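Local coordinates for protein Baccell_00875 (Bacteroides cellulosilyticus DSM 14838, PDB 5NO8) that probably acts as a polysaccharide lyase that removes the L-rhamnose caps attached to glucuronic acid in complex arabinogalactan proteins, at residues Leu43-Val55 and Asn177-Gly189. Sequence-based numbering, arbitrary orientation.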
ATOM      1  N   LEU A  43     -17.202  10.501  15.725  0.50 20.97           N
ATOM      2  CA  LEU A  43     -18.048  10.374  14.551  0.50 21.73           C
ATOM      3  C   LEU A  43     -18.467   8.920  14.519  0.50 22.19           C
ATOM      4  O   LEU A  43     -17.621   8.035  14.426  0.50 21.37           O
ATOM      5  CB  LEU A  43     -17.257  10.748  13.294  0.50 22.66           C
ATOM      6  CG  LEU A  43     -17.956  11.440  12.124  0.50 24.04           C
ATOM      7  CD1 LEU A  43     -16.902  11.898  11.123  0.50 24.35           C
ATOM      8  CD2 LEU A  43     -18.944  10.508  11.455  0.50 25.15           C
ATOM      9  N   THR A  44     -19.770   8.684  14.655  0.50 22.53           N
ATOM     10  CA  THR A  44     -20.312   7.334  14.722  0.50 23.12           C
ATOM     11  C   THR A  44     -21.494   7.201  13.787  0.50 22.03           C
ATOM     12  O   THR A  44     -22.020   8.196  13.280  0.50 21.85           O
ATOM     13  CB  THR A  44     -20.784   6.971  16.147  0.50 24.21           C
ATOM     14  OG1 THR A  44     -21.209   5.607  16.170  0.50 26.05           O
ATOM     15  CG2 THR A  44     -21.952   7.822  16.549  0.50 24.31           C
ATOM     16  N   LEU A  45     -21.903   5.962  13.538  1.00 21.35           N
ATOM     17  CA  LEU A  45     -23.034   5.698  12.659  1.00 21.02           C
ATOM     18  C   LEU A  45     -24.126   5.032  13.496  1.00 23.37           C
ATOM     19  O   LEU A  45     -23.894   3.980  14.123  1.00 22.26           O
ATOM     20  CB  LEU A  45     -22.614   4.824  11.496  1.00 20.93           C
ATOM     21  CG  LEU A  45     -21.554   5.449  10.574  1.00 20.56           C
ATOM     22  CD1 LEU A  45     -21.104   4.447   9.542  1.00 21.12           C
ATOM     23  CD2 LEU A  45     -22.112   6.689   9.887  1.00 20.87           C
ATOM     24  N   LYS A  46     -25.284   5.674  13.533  1.00 25.14           N
ATOM     25  CA  LYS A  46     -26.401   5.171  14.342  1.00 27.15           C
ATOM     26  C   LYS A  46     -26.853   3.832  13.784  1.00 26.21           C
ATOM     27  O   LYS A  46     -27.121   3.712  12.589  1.00 25.86           O
ATOM     28  CB  LYS A  46     -27.557   6.149  14.324  1.00 28.86           C
ATOM     29  CG  LYS A  46     -28.616   5.840  15.369  1.00 32.81           C
ATOM     30  CD  LYS A  46     -29.941   6.422  14.935  1.00 35.98           C
ATOM     31  CE  LYS A  46     -31.038   6.094  15.928  1.00 39.14           C
ATOM     32  NZ  LYS A  46     -32.220   6.943  15.596  1.00 42.58           N
ATOM     33  N   GLY A  47     -26.902   2.821  14.645  1.00 27.10           N
ATOM     34  CA  GLY A  47     -27.294   1.479  14.213  1.00 25.92           C
ATOM     35  C   GLY A  47     -26.140   0.554  13.907  1.00 25.54           C
ATOM     36  O   GLY A  47     -26.357  -0.611  13.589  1.00 26.08           O
ATOM     37  N   ASP A  48     -24.905   1.060  13.986  1.00 23.61           N
ATOM     38  CA  ASP A  48     -23.738   0.206  13.980  1.00 23.62           C
ATOM     39  C   ASP A  48     -23.701  -0.488  15.333  1.00 23.45           C
ATOM     40  O   ASP A  48     -23.430   0.169  16.345  1.00 23.24           O
ATOM     41  CB  ASP A  48     -22.464   1.041  13.793  1.00 23.08           C
ATOM     42  CG  ASP A  48     -21.199   0.202  13.779  1.00 22.57           C
ATOM     43  OD1 ASP A  48     -21.290  -1.047  13.823  1.00 20.74           O
ATOM     44  OD2 ASP A  48     -20.096   0.810  13.762  1.00 21.73           O
ATOM     45  N   ASN A  49     -23.955  -1.800  15.350  1.00 23.89           N
ATOM     46  CA  ASN A  49     -23.919  -2.584  16.613  1.00 25.43           C
ATOM     47  C   ASN A  49     -22.545  -2.631  17.276  1.00 24.82           C
ATOM     48  O   ASN A  49     -22.458  -2.886  18.482  1.00 23.54           O
ATOM     49  CB  ASN A  49     -24.375  -4.039  16.365  1.00 28.55           C
ATOM     50  CG  ASN A  49     -25.832  -4.134  15.970  1.00 31.64           C
ATOM     51  OD1 ASN A  49     -26.639  -3.269  16.303  1.00 35.71           O
ATOM     52  ND2 ASN A  49     -26.176  -5.195  15.276  1.00 36.25           N
ATOM     53  N   ARG A  50     -21.476  -2.405  16.501  1.00 21.82           N
ATOM     54  CA  ARG A  50     -20.143  -2.327  17.051  1.00 22.57           C
ATOM     55  C   ARG A  50     -19.779  -0.943  17.600  1.00 23.42           C
ATOM     56  O   ARG A  50     -18.755  -0.815  18.258  1.00 23.06           O
ATOM     57  CB  ARG A  50     -19.121  -2.790  16.014  1.00 23.29           C
ATOM     58  CG  ARG A  50     -19.360  -4.220  15.526  1.00 23.08           C
ATOM     59  CD  ARG A  50     -18.470  -4.588  14.353  1.00 24.08           C
ATOM     60  NE  ARG A  50     -18.501  -6.039  14.107  1.00 25.38           N
ATOM     61  CZ  ARG A  50     -19.469  -6.689  13.455  1.00 25.82           C
ATOM     62  NH1 ARG A  50     -20.519  -6.047  12.962  1.00 25.89           N
ATOM     63  NH2 ARG A  50     -19.385  -8.019  13.298  1.00 27.77           N
ATOM     64  N   SER A  51     -20.591   0.076  17.307  1.00 24.21           N
ATOM     65  CA  SER A  51     -20.442   1.432  17.847  1.00 26.64           C
ATOM     66  C   SER A  51     -19.043   2.022  17.585  1.00 26.02           C
ATOM     67  O   SER A  51     -18.443   2.666  18.437  1.00 26.40           O
ATOM     68  CB  SER A  51     -20.765   1.450  19.351  1.00 30.18           C
ATOM     69  OG  SER A  51     -22.115   1.070  19.562  1.00 33.12           O
ATOM     70  N   MET A  52     -18.525   1.773  16.393  1.00 23.93           N
ATOM     71  CA  MET A  52     -17.185   2.233  16.054  1.00 21.30           C
ATOM     72  C   MET A  52     -17.112   3.771  16.017  1.00 20.02           C
ATOM     73  O   MET A  52     -18.034   4.437  15.551  1.00 20.01           O
ATOM     74  CB  MET A  52     -16.829   1.672  14.678  1.00 22.24           C
ATOM     75  CG  MET A  52     -15.577   2.248  14.098  1.00 21.82           C
ATOM     76  SD  MET A  52     -15.137   1.284  12.676  1.00 22.21           S
ATOM     77  CE  MET A  52     -13.799   2.340  12.173  1.00 21.12           C
ATOM     78  N   ASN A  53     -15.999   4.299  16.501  1.00 19.50           N
ATOM     79  CA  ASN A  53     -15.634   5.711  16.326  1.00 19.07           C
ATOM     80  C   ASN A  53     -14.722   5.795  15.110  1.00 17.45           C
ATOM     81  O   ASN A  53     -13.684   5.153  15.078  1.00 17.46           O
ATOM     82  CB  ASN A  53     -14.892   6.225  17.551  1.00 19.53           C
ATOM     83  CG  ASN A  53     -14.661   7.736  17.513  1.00 20.08           C
ATOM     84  OD1 ASN A  53     -15.060   8.432  16.571  1.00 19.03           O
ATOM     85  ND2 ASN A  53     -14.046   8.249  18.563  1.00 22.51           N
ATOM     86  N   TRP A  54     -15.147   6.540  14.109  1.00 16.72           N
ATOM     87  CA  TRP A  54     -14.425   6.603  12.836  1.00 16.43           C
ATOM     88  C   TRP A  54     -13.233   7.541  12.879  1.00 16.88           C
ATOM     89  O   TRP A  54     -12.413   7.536  11.935  1.00 17.29           O
ATOM     90  CB  TRP A  54     -15.381   6.959  11.706  1.00 15.84           C
ATOM     91  CG  TRP A  54     -16.319   5.832  11.452  1.00 17.00           C
ATOM     92  CD1 TRP A  54     -17.512   5.565  12.101  1.00 18.04           C
ATOM     93  CD2 TRP A  54     -16.120   4.754  10.545  1.00 16.96           C
ATOM     94  NE1 TRP A  54     -18.063   4.414  11.616  1.00 17.55           N
ATOM     95  CE2 TRP A  54     -17.236   3.896  10.658  1.00 17.58           C
ATOM     96  CE3 TRP A  54     -15.125   4.448   9.608  1.00 17.17           C
ATOM     97  CZ2 TRP A  54     -17.360   2.738   9.885  1.00 18.56           C
ATOM     98  CZ3 TRP A  54     -15.260   3.317   8.839  1.00 16.89           C
ATOM     99  CH2 TRP A  54     -16.370   2.466   8.985  1.00 16.87           C
ATOM    100  N   VAL A  55     -13.100   8.307  13.955  1.00 16.63           N
ATOM    101  CA  VAL A  55     -11.897   9.125  14.178  1.00 17.16           C
ATOM    102  C   VAL A  55     -11.065   8.675  15.374  1.00 18.38           C
ATOM    103  O   VAL A  55     -11.564   8.045  16.324  1.00 18.71           O
ATOM    104  CB  VAL A  55     -12.203  10.647  14.276  1.00 17.68           C
ATOM    105  CG1 VAL A  55     -12.863  11.156  13.013  1.00 19.09           C
ATOM    106  CG2 VAL A  55     -13.058  11.017  15.471  1.00 18.21           C
ATOM    107  N   ASN A 177     -12.764   6.562   1.071  1.00 14.72           N
ATOM    108  CA  ASN A 177     -13.584   5.398   1.316  1.00 14.77           C
ATOM    109  C   ASN A 177     -12.960   4.664   2.485  1.00 15.15           C
ATOM    110  O   ASN A 177     -11.886   4.108   2.351  1.00 14.21           O
ATOM    111  CB  ASN A 177     -13.627   4.533   0.073  1.00 15.76           C
ATOM    112  CG  ASN A 177     -14.535   3.334   0.225  1.00 16.73           C
ATOM    113  OD1 ASN A 177     -15.386   3.299   1.132  1.00 18.51           O
ATOM    114  ND2 ASN A 177     -14.350   2.337  -0.628  1.00 16.88           N
ATOM    115  N   ALA A 178     -13.608   4.722   3.657  1.00 14.91           N
ATOM    116  CA  ALA A 178     -13.112   4.103   4.851  1.00 14.51           C
ATOM    117  C   ALA A 178     -13.827   2.787   5.096  1.00 14.90           C
ATOM    118  O   ALA A 178     -15.007   2.756   5.404  1.00 14.95           O
ATOM    119  CB  ALA A 178     -13.267   5.047   6.016  1.00 15.43           C
ATOM    120  N   ILE A 179     -13.091   1.693   4.908  1.00 15.58           N
ATOM    121  CA  ILE A 179     -13.644   0.346   4.992  1.00 16.36           C
ATOM    122  C   ILE A 179     -13.253  -0.267   6.323  1.00 15.48           C
ATOM    123  O   ILE A 179     -12.081  -0.396   6.635  1.00 16.30           O
ATOM    124  CB  ILE A 179     -13.141  -0.521   3.822  1.00 17.01           C
ATOM    125  CG1 ILE A 179     -13.563   0.073   2.473  1.00 18.17           C
ATOM    126  CG2 ILE A 179     -13.621  -1.953   3.957  1.00 17.08           C
ATOM    127  CD1 ILE A 179     -15.049   0.186   2.239  1.00 19.52           C
ATOM    128  N   ARG A 180     -14.237  -0.606   7.140  1.00 16.56           N
ATOM    129  CA  ARG A 180     -13.968  -1.286   8.397  1.00 16.99           C
ATOM    130  C   ARG A 180     -13.120  -2.516   8.119  1.00 17.55           C
ATOM    131  O   ARG A 180     -13.381  -3.252   7.164  1.00 18.99           O
ATOM    132  CB  ARG A 180     -15.271  -1.692   9.092  1.00 17.81           C
ATOM    133  CG  ARG A 180     -15.097  -2.122  10.545  1.00 17.86           C
ATOM    134  CD  ARG A 180     -16.364  -2.826  11.006  1.00 18.37           C
ATOM    135  NE  ARG A 180     -17.562  -2.025  10.756  1.00 18.48           N
ATOM    136  CZ  ARG A 180     -18.210  -1.260  11.633  1.00 18.52           C
ATOM    137  NH1 ARG A 180     -17.839  -1.170  12.900  1.00 19.87           N
ATOM    138  NH2 ARG A 180     -19.263  -0.576  11.226  1.00 19.15           N
ATOM    139  N   MET A 181     -12.088  -2.720   8.919  1.00 17.54           N
ATOM    140  CA  MET A 181     -11.040  -3.686   8.553  1.00 18.88           C
ATOM    141  C   MET A 181     -11.556  -5.131   8.462  1.00 19.68           C
ATOM    142  O   MET A 181     -11.095  -5.912   7.613  1.00 20.52           O
ATOM    143  CB  MET A 181      -9.816  -3.569   9.458  1.00 18.53           C
ATOM    144  CG  MET A 181      -9.129  -2.202   9.401  1.00 18.08           C
ATOM    145  SD  MET A 181      -7.615  -2.192  10.337  1.00 19.37           S
ATOM    146  CE  MET A 181      -7.063  -0.496  10.129  1.00 19.86           C
ATOM    147  N   GLY A 182     -12.552  -5.465   9.274  1.00 20.25           N
ATOM    148  CA  GLY A 182     -13.216  -6.779   9.180  1.00 20.55           C
ATOM    149  C   GLY A 182     -14.225  -6.913   8.066  1.00 23.52           C
ATOM    150  O   GLY A 182     -14.865  -7.944   7.949  1.00 22.70           O
ATOM    151  N   ASP A 183     -14.419  -5.853   7.287  1.00 23.66           N
ATOM    152  CA  ASP A 183     -15.384  -5.790   6.202  1.00 26.89           C
ATOM    153  C   ASP A 183     -16.845  -5.739   6.622  1.00 25.81           C
ATOM    154  O   ASP A 183     -17.713  -5.778   5.763  1.00 28.47           O
ATOM    155  CB  ASP A 183     -15.172  -6.908   5.161  1.00 30.79           C
ATOM    156  CG  ASP A 183     -15.818  -6.586   3.816  1.00 33.42           C
ATOM    157  OD1 ASP A 183     -15.577  -5.481   3.296  1.00 37.01           O
ATOM    158  OD2 ASP A 183     -16.572  -7.423   3.293  1.00 37.13           O
ATOM    159  N   PHE A 184     -17.136  -5.596   7.916  1.00 23.61           N
ATOM    160  CA  PHE A 184     -18.527  -5.558   8.364  1.00 23.61           C
ATOM    161  C   PHE A 184     -19.085  -4.156   8.099  1.00 22.16           C
ATOM    162  O   PHE A 184     -18.441  -3.170   8.429  1.00 19.39           O
ATOM    163  CB  PHE A 184     -18.653  -5.853   9.858  1.00 24.70           C
ATOM    164  CG  PHE A 184     -17.964  -7.111  10.294  1.00 27.80           C
ATOM    165  CD1 PHE A 184     -18.456  -8.351   9.910  1.00 31.50           C
ATOM    166  CD2 PHE A 184     -16.817  -7.056  11.094  1.00 29.02           C
ATOM    167  CE1 PHE A 184     -17.817  -9.522  10.313  1.00 31.99           C
ATOM    168  CE2 PHE A 184     -16.179  -8.220  11.496  1.00 30.19           C
ATOM    169  CZ  PHE A 184     -16.678  -9.452  11.107  1.00 31.76           C
ATOM    170  N   THR A 185     -20.274  -4.106   7.524  1.00 21.78           N
ATOM    171  CA  THR A 185     -20.998  -2.863   7.289  1.00 21.76           C
ATOM    172  C   THR A 185     -21.549  -2.348   8.626  1.00 22.24           C
ATOM    173  O   THR A 185     -21.664  -3.125   9.576  1.00 22.00           O
ATOM    174  CB  THR A 185     -22.161  -3.088   6.318  1.00 23.34           C
ATOM    175  OG1 THR A 185     -23.039  -4.091   6.838  1.00 23.90           O
ATOM    176  CG2 THR A 185     -21.653  -3.555   4.950  1.00 24.34           C
ATOM    177  N   PRO A 186     -21.842  -1.049   8.745  1.00 20.33           N
ATOM    178  CA  PRO A 186     -21.593  -0.037   7.720  1.00 18.82           C
ATOM    179  C   PRO A 186     -20.136   0.408   7.612  1.00 17.66           C
ATOM    180  O   PRO A 186     -19.354   0.306   8.556  1.00 16.99           O
ATOM    181  CB  PRO A 186     -22.422   1.143   8.211  1.00 18.88           C
ATOM    182  CG  PRO A 186     -22.353   1.020   9.694  1.00 19.74           C
ATOM    183  CD  PRO A 186     -22.409  -0.454   9.966  1.00 19.77           C
ATOM    184  N   HIS A 187     -19.821   0.920   6.431  1.00 16.93           N
ATOM    185  CA  HIS A 187     -18.583   1.616   6.172  1.00 16.27           C
ATOM    186  C   HIS A 187     -18.873   3.113   6.048  1.00 16.56           C
ATOM    187  O   HIS A 187     -20.020   3.539   6.121  1.00 15.92           O
ATOM    188  CB  HIS A 187     -18.002   1.065   4.899  1.00 17.31           C
ATOM    189  CG  HIS A 187     -17.798  -0.411   4.946  1.00 16.37           C
ATOM    190  ND1 HIS A 187     -16.880  -1.003   5.777  1.00 17.69           N
ATOM    191  CD2 HIS A 187     -18.401  -1.421   4.264  1.00 18.72           C
ATOM    192  CE1 HIS A 187     -16.918  -2.317   5.603  1.00 18.55           C
ATOM    193  NE2 HIS A 187     -17.841  -2.597   4.699  1.00 16.90           N
ATOM    194  N   LEU A 188     -17.821   3.900   5.863  1.00 15.33           N
ATOM    195  CA  LEU A 188     -17.957   5.336   5.783  1.00 16.08           C
ATOM    196  C   LEU A 188     -17.312   5.880   4.514  1.00 15.14           C
ATOM    197  O   LEU A 188     -16.262   5.416   4.104  1.00 16.54           O
ATOM    198  CB  LEU A 188     -17.280   5.961   6.988  1.00 15.63           C
ATOM    199  CG  LEU A 188     -17.638   7.399   7.354  1.00 16.68           C
ATOM    200  CD1 LEU A 188     -18.983   7.438   8.035  1.00 18.05           C
ATOM    201  CD2 LEU A 188     -16.600   8.001   8.283  1.00 17.61           C
ATOM    202  N   GLY A 189     -17.935   6.911   3.973  1.00 15.09           N
ATOM    203  CA  GLY A 189     -17.441   7.614   2.811  1.00 14.69           C
ATOM    204  C   GLY A 189     -17.386   9.103   3.057  1.00 15.06           C
ATOM    205  O   GLY A 189     -18.167   9.643   3.854  1.00 13.80           O
TER
HETATM  206  O   HOH W   1     -21.051  -3.297  12.330  1.00 22.51           O
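Arg-180 and Asp-48 illustrate how a single buried ion pair can pin a loop to the end of a strand. Both terminal nitrogens of the guanidinium converge end-on upon one oxygen: Asp-48 OD2 lies in the guanidinium plane, 3.0 Å from Arg-180 NH2 and 3.1 Å from NH1, while the carboxylate stands 78° to that plane. A bend at chi3 (-52°) in Arg-180 brings its NE to the carbonyl of Phe-184 and NH2 to that of Pro-186, tying the arginine to the connection of its own hairpin. With an alanine here in place of Arg-180, the buried Asp-48 carboxylate would probably lose its countercharge and the carbonyls of Phe-184 and Pro-186 a donor. Beside the salt bridge, the Arg-50 guanidinium lies flat on Phe-184, a cation-pi stack with planes 8° apart and Arg-50 CZ 3.8 Å from the ring centroid. On the apolar side, Leu-188 CB sits over the six-membered ring of Trp-54, 3.8 Å from its centroid, and Met-52 CE rests near the rim of the opposite face.

The second shell sets Asp-48: its OD1 closes an Asx turn with Arg-50 N, its OD2 takes Met-52 N, and a water links OD1 to Arg-50 NH1 and Thr-185 O. Asn-160 of helix 155-161 accepts from Arg-50 NE through OD1 and from Arg-180 NH1 through its backbone O. The contact thus joins the loop after strand 40-45 to the hairpin of strands 175-180 and 187-194, with strand 163-168 beside Trp-54.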